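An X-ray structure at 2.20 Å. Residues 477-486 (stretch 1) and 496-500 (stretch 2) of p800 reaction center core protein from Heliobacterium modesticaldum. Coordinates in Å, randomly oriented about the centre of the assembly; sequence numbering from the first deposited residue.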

# COMPACT_ATOMS: atom_id res chain seq x y z
N ILE A 477 -1.17 17.32 -29.39
CA ILE A 477 -1.52 15.91 -29.45
C ILE A 477 -2.80 15.66 -28.67
O ILE A 477 -3.69 14.91 -29.10
N TYR A 478 -2.91 16.28 -27.50
CA TYR A 478 -4.14 16.23 -26.72
C TYR A 478 -5.33 16.79 -27.51
O TYR A 478 -6.39 16.16 -27.57
N GLN A 479 -5.15 17.96 -28.15
CA GLN A 479 -6.27 18.61 -28.84
C GLN A 479 -6.75 17.80 -30.03
O GLN A 479 -7.96 17.70 -30.28
N ALA A 480 -5.84 17.19 -30.78
CA ALA A 480 -6.26 16.35 -31.89
C ALA A 480 -7.02 15.13 -31.37
O ALA A 480 -8.02 14.72 -31.95
N ALA A 481 -6.55 14.57 -30.26
CA ALA A 481 -7.22 13.42 -29.65
C ALA A 481 -8.61 13.80 -29.14
O ALA A 481 -9.56 13.01 -29.24
N LEU A 482 -8.74 15.00 -28.59
CA LEU A 482 -10.02 15.47 -28.10
C LEU A 482 -11.02 15.63 -29.25
O LEU A 482 -12.19 15.29 -29.09
N ALA A 483 -10.59 16.15 -30.39
CA ALA A 483 -11.50 16.33 -31.53
C ALA A 483 -12.07 14.98 -31.98
O ALA A 483 -13.29 14.82 -32.11
N THR A 484 -11.21 13.98 -32.21
CA THR A 484 -11.71 12.71 -32.72
C THR A 484 -12.38 11.87 -31.63
O THR A 484 -13.21 11.01 -31.93
N PHE A 485 -12.06 12.12 -30.37
CA PHE A 485 -12.82 11.53 -29.27
C PHE A 485 -14.27 12.05 -29.29
O PHE A 485 -15.24 11.27 -29.27
N ASN A 486 -14.42 13.36 -29.40
CA ASN A 486 -15.75 13.97 -29.39
C ASN A 486 -16.56 13.55 -30.60
O ASN A 486 -17.76 13.31 -30.50
N PRO A 496 -16.10 13.66 -20.62
CA PRO A 496 -15.14 14.42 -21.41
C PRO A 496 -13.76 13.79 -21.33
O PRO A 496 -13.35 13.26 -20.29
N LEU A 497 -13.02 13.88 -22.42
CA LEU A 497 -11.61 13.49 -22.38
C LEU A 497 -10.81 14.62 -21.72
O LEU A 497 -10.67 15.69 -22.30
N THR A 498 -10.33 14.40 -20.51
CA THR A 498 -9.44 15.35 -19.88
C THR A 498 -7.99 15.15 -20.38
O THR A 498 -7.65 14.16 -21.02
N ASN A 499 -7.14 16.10 -20.07
CA ASN A 499 -5.71 15.99 -20.32
C ASN A 499 -4.96 15.43 -19.11
O ASN A 499 -3.74 15.59 -19.04
N MET A 500 -5.66 14.77 -18.20
CA MET A 500 -5.08 14.31 -16.93
C MET A 500 -4.85 12.81 -16.93
O MET A 500 -5.79 12.03 -16.99

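The contact between residues 477-486 and 496-500 is a small, mostly apolar docking of an irregular segment against one side of a helix, fastened by a single direct hydrogen bond and one bridging water. It illustrates a general principle: a chain without regular secondary structure can be held on a helix when one side chain enters a row of helical residues and the polar groups of its backbone find partners there, directly or through water.

The entering side chain is L497, which has the largest area covered in this contact. Its CA-to-CB bond points toward the helix, and its t,p rotamer brings it among Y478, A481, L482 and F485, residues that recur at the three-to-four spacing of one helical face. CB of L497 lies over the ring face of F485, 3.7 Å from the ring centroid, a CH-pi contact with F485 in its t rotamer. CD2 of L497 reaches CB of A481 at 4.3 Å, while CB of L497 meets CD1 of L482 at 4.1 Å. The latter leucine, also t,p, leaves its backbone sideways, yet its end comes nearer the loop.

Y478, with chi1 t, serves two purposes. Its OH donates a hydrogen bond to O of L497 at 2.8 Å, a carbonyl in a segment with no regular helix or strand, and that carbonyl lies at the ring edge. Over one face of the same ring sits N499, in a p rotamer, whose CB is 3.6 Å from the centroid of the Y478 ring and almost on its normal.

A water completes the polar pairing: it donates to OD1 of N486 at 2.8 Å and accepts from N of L497 at 3.1 Å. Both backbone polar atoms of L497 are thus engaged. By contrast, P496, T498 and M500 direct their CA-to-CB bonds away from the helix.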

# COMPACT_ATOMS: atom_id res chain seq x y z
CB ILE A 477 -0.36 15.05 -28.92
CG1 ILE A 477 0.83 15.13 -29.88
CG2 ILE A 477 -0.78 13.61 -28.72
CD1 ILE A 477 2.15 14.65 -29.25
CB TYR A 478 -3.96 16.99 -25.42
CG TYR A 478 -5.27 17.19 -24.72
CD1 TYR A 478 -5.99 16.11 -24.25
CD2 TYR A 478 -5.80 18.44 -24.58
CE1 TYR A 478 -7.24 16.30 -23.63
CE2 TYR A 478 -7.01 18.64 -23.96
CZ TYR A 478 -7.72 17.56 -23.49
OH TYR A 478 -8.94 17.77 -22.88
CB GLN A 479 -5.88 20.01 -29.29
CG GLN A 479 -5.58 20.99 -28.16
CD GLN A 479 -6.82 21.34 -27.35
OE1 GLN A 479 -7.95 21.27 -27.85
NE2 GLN A 479 -6.61 21.72 -26.08
CB ALA A 480 -5.06 15.91 -32.73
CB ALA A 481 -6.36 12.88 -28.50
CB LEU A 482 -9.83 16.79 -27.37
CG LEU A 482 -11.10 17.50 -26.88
CD1 LEU A 482 -11.78 16.70 -25.82
CD2 LEU A 482 -10.73 18.82 -26.33
CB ALA A 483 -10.78 17.03 -32.68
CB THR A 484 -10.57 11.92 -33.38
OG1 THR A 484 -9.52 11.72 -32.44
CG2 THR A 484 -10.00 12.71 -34.50
CB PHE A 485 -12.12 11.87 -27.95
CG PHE A 485 -12.75 11.33 -26.72
CD1 PHE A 485 -13.74 12.05 -26.06
CD2 PHE A 485 -12.31 10.14 -26.17
CE1 PHE A 485 -14.31 11.57 -24.87
CE2 PHE A 485 -12.87 9.65 -25.01
CZ PHE A 485 -13.89 10.38 -24.35
CB ASN A 486 -15.62 15.49 -29.35
CG ASN A 486 -15.23 15.97 -27.99
OD1 ASN A 486 -15.25 15.20 -27.04
ND2 ASN A 486 -14.90 17.23 -27.87
CB PRO A 496 -15.13 15.80 -20.75
CG PRO A 496 -15.92 15.67 -19.54
CD PRO A 496 -16.29 14.25 -19.30
CB LEU A 497 -11.10 13.18 -23.78
CG LEU A 497 -9.65 12.73 -23.81
CD1 LEU A 497 -9.49 11.40 -23.15
CD2 LEU A 497 -9.20 12.64 -25.24
CB THR A 498 -9.47 15.21 -18.35
OG1 THR A 498 -8.74 14.04 -17.95
CG2 THR A 498 -10.91 15.13 -17.77
CB ASN A 499 -5.13 17.34 -20.72
CG ASN A 499 -5.13 18.37 -19.59
OD1 ASN A 499 -5.77 18.20 -18.56
ND2 ASN A 499 -4.38 19.44 -19.79
CB MET A 500 -5.98 14.67 -15.74
CG MET A 500 -6.22 16.18 -15.55
SD MET A 500 -7.19 16.51 -14.05
CE MET A 500 -8.78 15.86 -14.53
O HOH W 1 -14.70 15.67 -24.35